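Local structure of uncharacterized protein (5BMT) at residues 187-192 with 232-237; 25-30 with 113-118. The protein is of unknown function but pairs a probable OB-type domain with a larger, probably immunoglobulin-like beta-rich part. One frame throughout, in Å; residues are numbered along the deposited sequence.

Interaction 1: 187-192 with 232-237. With SO4 (sulfate ion), chain D.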
ATOM      1  N   THR A 187      -7.127  -7.619   8.449  1.00 15.78           N
ATOM      2  CA  THR A 187      -7.818  -7.418   9.728  1.00 15.99           C
ATOM      3  C   THR A 187      -8.268  -5.970   9.874  1.00 16.73           C
ATOM      4  O   THR A 187      -9.315  -5.730  10.489  1.00 17.83           O
ATOM      5  CB  THR A 187      -6.980  -7.889  10.903  1.00 19.71           C
ATOM      6  OG1 THR A 187      -5.781  -7.118  10.931  1.00 18.19           O
ATOM      7  CG2 THR A 187      -6.655  -9.401  10.802  1.00 18.88           C
ATOM      8  N   LEU A 188      -7.523  -5.006   9.275  1.00 15.57           N
ATOM      9  CA  LEU A 188      -7.971  -3.618   9.317  1.00 15.57           C
ATOM     10  C   LEU A 188      -9.292  -3.488   8.593  1.00 16.53           C
ATOM     11  O   LEU A 188     -10.222  -2.854   9.095  1.00 16.67           O
ATOM     12  CB  LEU A 188      -6.929  -2.699   8.666  1.00 16.12           C
ATOM     13  CG  LEU A 188      -7.301  -1.218   8.706  1.00 21.85           C
ATOM     14  CD1 LEU A 188      -7.211  -0.667  10.101  1.00 22.95           C
ATOM     15  CD2 LEU A 188      -6.458  -0.405   7.791  1.00 25.04           C
ATOM     16  N   TYR A 189      -9.389  -4.111   7.406  1.00 13.83           N
ATOM     17  CA  TYR A 189     -10.640  -4.031   6.659  1.00 14.60           C
ATOM     18  C   TYR A 189     -11.806  -4.591   7.459  1.00 18.19           C
ATOM     19  O   TYR A 189     -12.844  -3.927   7.535  1.00 17.10           O
ATOM     20  CB  TYR A 189     -10.487  -4.838   5.345  1.00 14.09           C
ATOM     21  CG  TYR A 189     -11.771  -4.876   4.538  1.00 14.99           C
ATOM     22  CD1 TYR A 189     -12.053  -3.883   3.597  1.00 15.67           C
ATOM     23  CD2 TYR A 189     -12.702  -5.896   4.719  1.00 17.18           C
ATOM     24  CE1 TYR A 189     -13.239  -3.903   2.862  1.00 17.32           C
ATOM     25  CE2 TYR A 189     -13.880  -5.937   3.971  1.00 17.30           C
ATOM     26  CZ  TYR A 189     -14.134  -4.944   3.035  1.00 20.02           C
ATOM     27  OH  TYR A 189     -15.319  -4.967   2.331  1.00 21.96           O
ATOM     28  N   SER A 190     -11.655  -5.799   8.034  1.00 15.98           N
ATOM     29  CA  SER A 190     -12.743  -6.428   8.779  0.80 16.37           C
ATOM     30  C   SER A 190     -13.149  -5.575   9.965  1.00 20.11           C
ATOM     31  O   SER A 190     -14.356  -5.413  10.209  1.00 20.77           O
ATOM     32  CB  SER A 190     -12.347  -7.823   9.249  0.80 19.48           C
ATOM     33  OG  SER A 190     -12.066  -8.636   8.122  0.80 22.16           O
HETATM   34  N   MSE A 191     -12.161  -4.988  10.682  1.00 16.89           N
HETATM   35  CA  MSE A 191     -12.482  -4.188  11.845  0.70 16.29           C
HETATM   36  C   MSE A 191     -13.196  -2.898  11.448  1.00 20.07           C
HETATM   37  O   MSE A 191     -14.230  -2.585  12.061  1.00 21.21           O
HETATM   38  CB  MSE A 191     -11.222  -3.885  12.648  0.70 17.60           C
HETATM   39  CG  MSE A 191     -11.510  -3.140  13.945  0.70 22.18           C
HETATM   40 SE   MSE A 191      -9.871  -2.711  14.861  0.56 26.91          SE
HETATM   41  CE  MSE A 191      -9.228  -1.463  13.647  0.70 23.21           C
ATOM     42  N   LEU A 192     -12.656  -2.147  10.482  1.00 18.40           N
ATOM     43  CA  LEU A 192     -13.291  -0.878  10.097  1.00 17.90           C
ATOM     44  C   LEU A 192     -14.605  -1.103   9.367  1.00 20.03           C
ATOM     45  O   LEU A 192     -15.511  -0.280   9.523  1.00 19.64           O
ATOM     46  CB  LEU A 192     -12.351   0.022   9.295  1.00 16.57           C
ATOM     47  CG  LEU A 192     -11.047   0.384  10.048  1.00 19.82           C
ATOM     48  CD1 LEU A 192     -10.173   1.317   9.217  1.00 19.86           C
ATOM     49  CD2 LEU A 192     -11.348   1.040  11.389  1.00 22.27           C
ATOM     50  N   PHE A 232     -11.996   3.495   0.868  1.00 16.00           N
ATOM     51  CA  PHE A 232     -12.328   2.224   0.233  1.00 16.15           C
ATOM     52  C   PHE A 232     -13.758   1.853   0.549  1.00 19.04           C
ATOM     53  O   PHE A 232     -14.316   2.251   1.575  1.00 17.76           O
ATOM     54  CB  PHE A 232     -11.359   1.084   0.588  1.00 16.94           C
ATOM     55  CG  PHE A 232     -11.198   0.792   2.063  1.00 16.15           C
ATOM     56  CD1 PHE A 232     -12.034  -0.115   2.702  1.00 16.72           C
ATOM     57  CD2 PHE A 232     -10.169   1.380   2.796  1.00 16.35           C
ATOM     58  CE1 PHE A 232     -11.861  -0.413   4.047  1.00 17.25           C
ATOM     59  CE2 PHE A 232     -10.000   1.077   4.144  1.00 16.63           C
ATOM     60  CZ  PHE A 232     -10.834   0.167   4.755  1.00 16.62           C
ATOM     61  N   SER A 233     -14.365   1.092  -0.356  1.00 17.77           N
ATOM     62  CA  SER A 233     -15.736   0.656  -0.165  1.00 18.21           C
ATOM     63  C   SER A 233     -15.781  -0.546   0.774  1.00 19.91           C
ATOM     64  O   SER A 233     -14.899  -1.411   0.711  1.00 19.76           O
ATOM     65  CB  SER A 233     -16.349   0.279  -1.519  1.00 21.34           C
ATOM     66  OG  SER A 233     -17.656  -0.256  -1.351  1.00 26.93           O
ATOM     67  N   ILE A 234     -16.847  -0.628   1.588  1.00 18.84           N
ATOM     68  CA  ILE A 234     -17.077  -1.788   2.469  1.00 18.72           C
ATOM     69  C   ILE A 234     -18.375  -2.515   2.053  1.00 24.87           C
ATOM     70  O   ILE A 234     -18.888  -3.353   2.795  1.00 24.89           O
ATOM     71  CB  ILE A 234     -17.019  -1.451   3.970  1.00 20.06           C
ATOM     72  CG1 ILE A 234     -17.953  -0.263   4.322  1.00 20.07           C
ATOM     73  CG2 ILE A 234     -15.556  -1.163   4.373  1.00 19.90           C
ATOM     74  CD1 ILE A 234     -18.237  -0.074   5.792  1.00 20.37           C
ATOM     75  N   GLU A 235     -18.871  -2.207   0.838  1.00 25.71           N
ATOM     76  CA  GLU A 235     -20.018  -2.911   0.248  1.00 28.81           C
ATOM     77  C   GLU A 235     -19.474  -4.145  -0.462  1.00 41.22           C
ATOM     78  O   GLU A 235     -18.382  -4.102  -1.044  1.00 41.44           O
ATOM     79  CB  GLU A 235     -20.788  -2.013  -0.730  1.00 29.84           C
ATOM     80  CG  GLU A 235     -21.422  -0.788  -0.110  1.00 35.22           C
ATOM     81  CD  GLU A 235     -22.301  -0.025  -1.079  1.00 53.74           C
ATOM     82  OE1 GLU A 235     -21.753   0.737  -1.907  1.00 38.47           O
ATOM     83  OE2 GLU A 235     -23.539  -0.207  -1.028  1.00 54.86           O
ATOM     84  N   GLU A 236     -20.182  -5.250  -0.367  1.00 44.70           N
ATOM     85  CA  GLU A 236     -19.774  -6.481  -1.035  1.00 46.57           C
ATOM     86  C   GLU A 236     -20.966  -7.022  -1.808  1.00 53.92           C
ATOM     87  O   GLU A 236     -22.082  -6.545  -1.588  1.00 54.85           O
ATOM     88  CB  GLU A 236     -19.172  -7.487  -0.045  1.00 47.90           C
ATOM     89  CG  GLU A 236     -17.687  -7.217   0.163  1.00 57.95           C
ATOM     90  CD  GLU A 236     -17.047  -7.838   1.388  1.00 73.67           C
ATOM     91  OE1 GLU A 236     -16.631  -9.016   1.305  1.00 77.31           O
ATOM     92  OE2 GLU A 236     -16.903  -7.127   2.410  1.00 46.35           O
ATOM     93  N   ALA A 237     -20.725  -7.942  -2.767  1.00 51.87           N
ATOM     94  CA  ALA A 237     -21.749  -8.528  -3.652  1.00 82.03           C
ATOM     95  C   ALA A 237     -22.923  -9.162  -2.892  1.00105.92           C
ATOM     96  O   ALA A 237     -22.738  -9.758  -1.836  1.00 68.25           O
ATOM     97  CB  ALA A 237     -21.117  -9.565  -4.565  1.00 82.60           C
TER
HETATM   98  S   SO4 D 302     -14.688  -9.577   6.068  0.50 51.38           S
HETATM   99  O1  SO4 D 302     -13.270  -9.563   5.719  0.50 51.61           O
HETATM  100  O2  SO4 D 302     -15.485  -9.288   4.873  0.50 50.88           O
HETATM  101  O3  SO4 D 302     -15.041 -10.899   6.590  0.50 51.71           O
HETATM  102  O4  SO4 D 302     -14.962  -8.566   7.088  0.50 50.09           O
HETATM  103  O   HOH W   1     -15.339  -4.057  -0.557  1.00 34.39           O
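Tyr189 reaches residues 232-237 because its CG lies anti to the backbone N (chi1 177°), which carries the ring off helix 186-198 toward the end of strand 221-233. On the other side, Phe232 has its CG between its own backbone N and carbonyl carbon (chi1 56°), and its ring swings against that of Tyr189. The two planes are nearly parallel but slid far apart, with centroids separated by 5.7 Å, so the pair meets mainly through Tyr189 CD1 and Phe232 CE1, 3.5 Å apart, with little overlap. Farther out, the branch methyl CG2 of Ile234 approaches Tyr189 CE1 obliquely at 3.9 Å.

The phenol end is polar. Tyr189 OH donates to Glu236 OE2 over 2.7 Å, meeting the carboxylate from above its plane, 53° out of it, while OE2 lies near the plane of the tyrosine ring. The same hydroxyl accepts from a water at 3.0 Å, which also donates to Ser233 O and Glu235 O and so ties the phenol to the backbone of the turn. Glu236 OE2 has a second partner in Lys193, on the helix that carries Tyr189, a salt bridge that probably favours the charged carboxylate. A sulfate, probably from the crystallisation liquor, lies by the edge of the Tyr189 ring.

Strand 221-233 ends here in an ST turn, in which Glu235 N donates to Ser233 OG. The whole is a helix-on-sheet contact in a beta-rich fold: one helical tyrosine packs against the end of the last strand and hydrogen-bonds to the C-terminal tail that follows it.

Interaction 2: 25-30 with 113-118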
ATOM      1  N   LEU A  25      -3.016 -14.518 -11.399  1.00 11.15           N
ATOM      2  CA  LEU A  25      -3.357 -13.213 -11.973  1.00 12.46           C
ATOM      3  C   LEU A  25      -2.705 -12.106 -11.189  1.00 13.70           C
ATOM      4  O   LEU A  25      -2.187 -12.304 -10.075  1.00 13.19           O
ATOM      5  CB  LEU A  25      -4.901 -13.020 -11.884  1.00 12.64           C
ATOM      6  CG  LEU A  25      -5.800 -14.052 -12.593  1.00 14.86           C
ATOM      7  CD1 LEU A  25      -7.273 -13.698 -12.417  1.00 14.73           C
ATOM      8  CD2 LEU A  25      -5.484 -14.128 -14.080  1.00 13.86           C
ATOM      9  N   ILE A  26      -2.714 -10.906 -11.793  1.00 12.15           N
ATOM     10  CA  ILE A  26      -2.327  -9.716 -11.058  1.00 11.45           C
ATOM     11  C   ILE A  26      -3.582  -8.847 -10.959  1.00 11.93           C
ATOM     12  O   ILE A  26      -4.397  -8.764 -11.906  1.00 12.76           O
ATOM     13  CB  ILE A  26      -1.091  -8.968 -11.570  1.00 14.70           C
ATOM     14  CG1 ILE A  26      -1.321  -8.390 -12.952  1.00 15.99           C
ATOM     15  CG2 ILE A  26       0.151  -9.931 -11.522  1.00 16.68           C
ATOM     16  CD1 ILE A  26      -0.203  -7.349 -13.380  1.00 21.92           C
ATOM     17  N   TYR A  27      -3.762  -8.246  -9.776  1.00 11.52           N
ATOM     18  CA  TYR A  27      -4.928  -7.423  -9.458  1.00 11.54           C
ATOM     19  C   TYR A  27      -4.458  -5.995  -9.266  1.00 12.44           C
ATOM     20  O   TYR A  27      -4.024  -5.621  -8.168  1.00 12.12           O
ATOM     21  CB  TYR A  27      -5.602  -7.967  -8.184  1.00 11.88           C
ATOM     22  CG  TYR A  27      -6.218  -9.333  -8.406  1.00 12.19           C
ATOM     23  CD1 TYR A  27      -5.442 -10.493  -8.337  1.00 14.13           C
ATOM     24  CD2 TYR A  27      -7.578  -9.469  -8.649  1.00 12.68           C
ATOM     25  CE1 TYR A  27      -6.005 -11.748  -8.549  1.00 14.00           C
ATOM     26  CE2 TYR A  27      -8.165 -10.730  -8.791  1.00 14.04           C
ATOM     27  CZ  TYR A  27      -7.371 -11.862  -8.738  1.00 15.11           C
ATOM     28  OH  TYR A  27      -7.952 -13.102  -8.936  1.00 17.39           O
ATOM     29  N   PRO A  28      -4.444  -5.186 -10.345  1.00 11.60           N
ATOM     30  CA  PRO A  28      -3.902  -3.819 -10.216  1.00 12.30           C
ATOM     31  C   PRO A  28      -4.900  -2.870  -9.598  1.00 15.55           C
ATOM     32  O   PRO A  28      -6.110  -2.974  -9.848  1.00 15.85           O
ATOM     33  CB  PRO A  28      -3.599  -3.402 -11.665  1.00 14.02           C
ATOM     34  CG  PRO A  28      -3.762  -4.706 -12.507  1.00 15.59           C
ATOM     35  CD  PRO A  28      -4.799  -5.496 -11.746  1.00 12.63           C
ATOM     36  N   LEU A  29      -4.386  -1.899  -8.827  1.00 12.00           N
ATOM     37  CA  LEU A  29      -5.259  -0.849  -8.297  1.00 11.83           C
ATOM     38  C   LEU A  29      -5.879  -0.058  -9.481  1.00 15.32           C
ATOM     39  O   LEU A  29      -5.154   0.365 -10.379  1.00 15.82           O
ATOM     40  CB  LEU A  29      -4.403   0.100  -7.438  1.00 11.97           C
ATOM     41  CG  LEU A  29      -5.138   1.289  -6.803  1.00 14.79           C
ATOM     42  CD1 LEU A  29      -6.209   0.809  -5.797  1.00 16.22           C
ATOM     43  CD2 LEU A  29      -4.144   2.249  -6.150  1.00 17.87           C
ATOM     44  N   GLY A  30      -7.194   0.098  -9.477  1.00 14.70           N
ATOM     45  CA  GLY A  30      -7.885   0.843 -10.532  1.00 15.72           C
ATOM     46  C   GLY A  30      -8.031   0.158 -11.875  1.00 17.47           C
ATOM     47  O   GLY A  30      -8.514   0.781 -12.818  1.00 16.53           O
ATOM     48  N   PHE A 113      -7.197  -4.669  -3.211  1.00 12.71           N
ATOM     49  CA  PHE A 113      -7.953  -5.917  -3.059  1.00 13.28           C
ATOM     50  C   PHE A 113      -7.585  -6.935  -4.109  1.00 15.48           C
ATOM     51  O   PHE A 113      -7.369  -6.570  -5.257  1.00 16.12           O
ATOM     52  CB  PHE A 113      -9.472  -5.616  -3.225  1.00 15.34           C
ATOM     53  CG  PHE A 113     -10.059  -4.690  -2.193  1.00 16.17           C
ATOM     54  CD1 PHE A 113      -9.827  -3.316  -2.245  1.00 20.27           C
ATOM     55  CD2 PHE A 113     -10.829  -5.191  -1.156  1.00 20.78           C
ATOM     56  CE1 PHE A 113     -10.343  -2.464  -1.250  1.00 22.14           C
ATOM     57  CE2 PHE A 113     -11.395  -4.335  -0.200  1.00 23.57           C
ATOM     58  CZ  PHE A 113     -11.137  -2.984  -0.244  1.00 22.14           C
ATOM     59  N   SER A 114      -7.590  -8.218  -3.749  1.00 13.31           N
ATOM     60  CA  SER A 114      -7.422  -9.290  -4.725  1.00 13.48           C
ATOM     61  C   SER A 114      -8.446 -10.361  -4.383  1.00 17.34           C
ATOM     62  O   SER A 114      -9.268 -10.175  -3.477  1.00 18.94           O
ATOM     63  CB  SER A 114      -5.993  -9.830  -4.737  1.00 15.00           C
ATOM     64  OG  SER A 114      -5.667 -10.559  -3.561  1.00 15.78           O
ATOM     65  N   ASN A 115      -8.359 -11.512  -5.023  1.00 14.80           N
ATOM     66  CA  ASN A 115      -9.324 -12.548  -4.726  1.00 15.16           C
ATOM     67  C   ASN A 115      -9.232 -12.990  -3.260  1.00 18.41           C
ATOM     68  O   ASN A 115     -10.264 -13.155  -2.605  1.00 19.94           O
ATOM     69  CB  ASN A 115      -9.031 -13.719  -5.673  1.00 16.12           C
ATOM     70  CG  ASN A 115     -10.058 -14.813  -5.615  1.00 21.09           C
ATOM     71  OD1 ASN A 115     -11.233 -14.556  -5.331  1.00 20.71           O
ATOM     72  ND2 ASN A 115      -9.624 -16.045  -5.837  1.00 18.28           N
ATOM     73  N   ASN A 116      -7.997 -13.159  -2.736  1.00 13.90           N
ATOM     74  CA  ASN A 116      -7.773 -13.728  -1.410  1.00 14.25           C
ATOM     75  C   ASN A 116      -7.098 -12.805  -0.404  1.00 17.20           C
ATOM     76  O   ASN A 116      -6.960 -13.197   0.760  1.00 17.88           O
ATOM     77  CB  ASN A 116      -6.889 -14.974  -1.543  1.00 14.75           C
ATOM     78  CG  ASN A 116      -7.557 -16.041  -2.377  1.00 18.73           C
ATOM     79  OD1 ASN A 116      -8.611 -16.558  -1.990  1.00 20.09           O
ATOM     80  ND2 ASN A 116      -7.007 -16.300  -3.581  1.00 16.60           N
ATOM     81  N   TYR A 117      -6.609 -11.647  -0.841  1.00 13.55           N
ATOM     82  CA  TYR A 117      -5.838 -10.782   0.035  1.00 13.13           C
ATOM     83  C   TYR A 117      -6.241  -9.342  -0.033  1.00 14.99           C
ATOM     84  O   TYR A 117      -6.830  -8.880  -1.025  1.00 14.68           O
ATOM     85  CB  TYR A 117      -4.355 -10.829  -0.400  1.00 13.63           C
ATOM     86  CG  TYR A 117      -3.698 -12.178  -0.281  1.00 15.57           C
ATOM     87  CD1 TYR A 117      -3.174 -12.611   0.931  1.00 16.57           C
ATOM     88  CD2 TYR A 117      -3.577 -13.015  -1.387  1.00 16.50           C
ATOM     89  CE1 TYR A 117      -2.542 -13.850   1.045  1.00 19.55           C
ATOM     90  CE2 TYR A 117      -2.983 -14.266  -1.280  1.00 17.38           C
ATOM     91  CZ  TYR A 117      -2.452 -14.673  -0.066  1.00 21.13           C
ATOM     92  OH  TYR A 117      -1.853 -15.908   0.061  1.00 24.46           O
ATOM     93  N   LYS A 118      -5.882  -8.610   1.037  1.00 12.98           N
ATOM     94  CA  LYS A 118      -5.974  -7.139   1.062  1.00 11.81           C
ATOM     95  C   LYS A 118      -4.644  -6.611   1.544  1.00 12.12           C
ATOM     96  O   LYS A 118      -4.096  -7.147   2.526  1.00 12.41           O
ATOM     97  CB  LYS A 118      -7.121  -6.627   1.955  1.00 13.53           C
ATOM     98  CG  LYS A 118      -8.486  -7.151   1.482  1.00 15.30           C
ATOM     99  CD  LYS A 118      -9.626  -6.562   2.283  1.00 16.02           C
ATOM    100  CE  LYS A 118     -10.954  -7.196   1.874  1.00 18.00           C
ATOM    101  NZ  LYS A 118     -11.117  -8.567   2.441  1.00 20.41           N
TER
HETATM  102  O   HOH W   2      -5.585  -4.587  -6.211  1.00 18.78           O
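Tyr27 and Ser114 bring the backbones closest, with CA atoms 5.7 Å apart, where strand 24-28, an outermost strand of its sheet, meets the hairpin loop between strands 106-113 and 118-126. The strand lies within the probable OB domain, so the contact joins that domain to the larger sheet. A water closes the backbone gap, donating to Tyr27 O at 2.7 Å and to Phe113 O.

Tyr27 presents one ring face to the loop. Ser114 CB stands over it in a CH-pi contact, 4.0 Å from the ring centroid and 25° off the normal, and Asn115 N lies above the same face, toward the rim. With a leucine in place of Tyr27, lacking ring and hydroxyl, Ser114 CB and Asn115 would probably lose the surface they rest on, and a gap would be likely to open beneath the loop.

Ser114 OG sits between its backbone N and carbonyl carbon (chi1 70°), where it accepts from Tyr117 N at 3.1 Å in an ST motif; it is also hydrogen-bonded to Asp17 on strand 10-18. The Asn115 amide turns elsewhere, its ND2 bonded to Tyr18 O. The side chain of Asn115 meets Tyr27 through CB, 3.5 Å from the phenol OH.

Interaction 1 is mostly buried, and interaction 2 lies at the surface, where none of the touching residues is buried; the areas hidden between the segments, 297 and 157 Å², follow that order. Each turns on one tyrosine. Both have a water bridge, but only 187-192 with 232-237 adds a direct side-chain hydrogen bond across the segments, to a carboxylate; in 25-30 with 113-118 the ring face does the work. The first holds a helix to the last strand of the larger part; the second joins that part to the probable OB-type sheet. Their centres are about 14 Å apart, yet they touch: Phe113 CE2 packs 3.6 Å from Tyr189 CE1, and Lys118 makes a cation-pi contact with the Tyr189 ring.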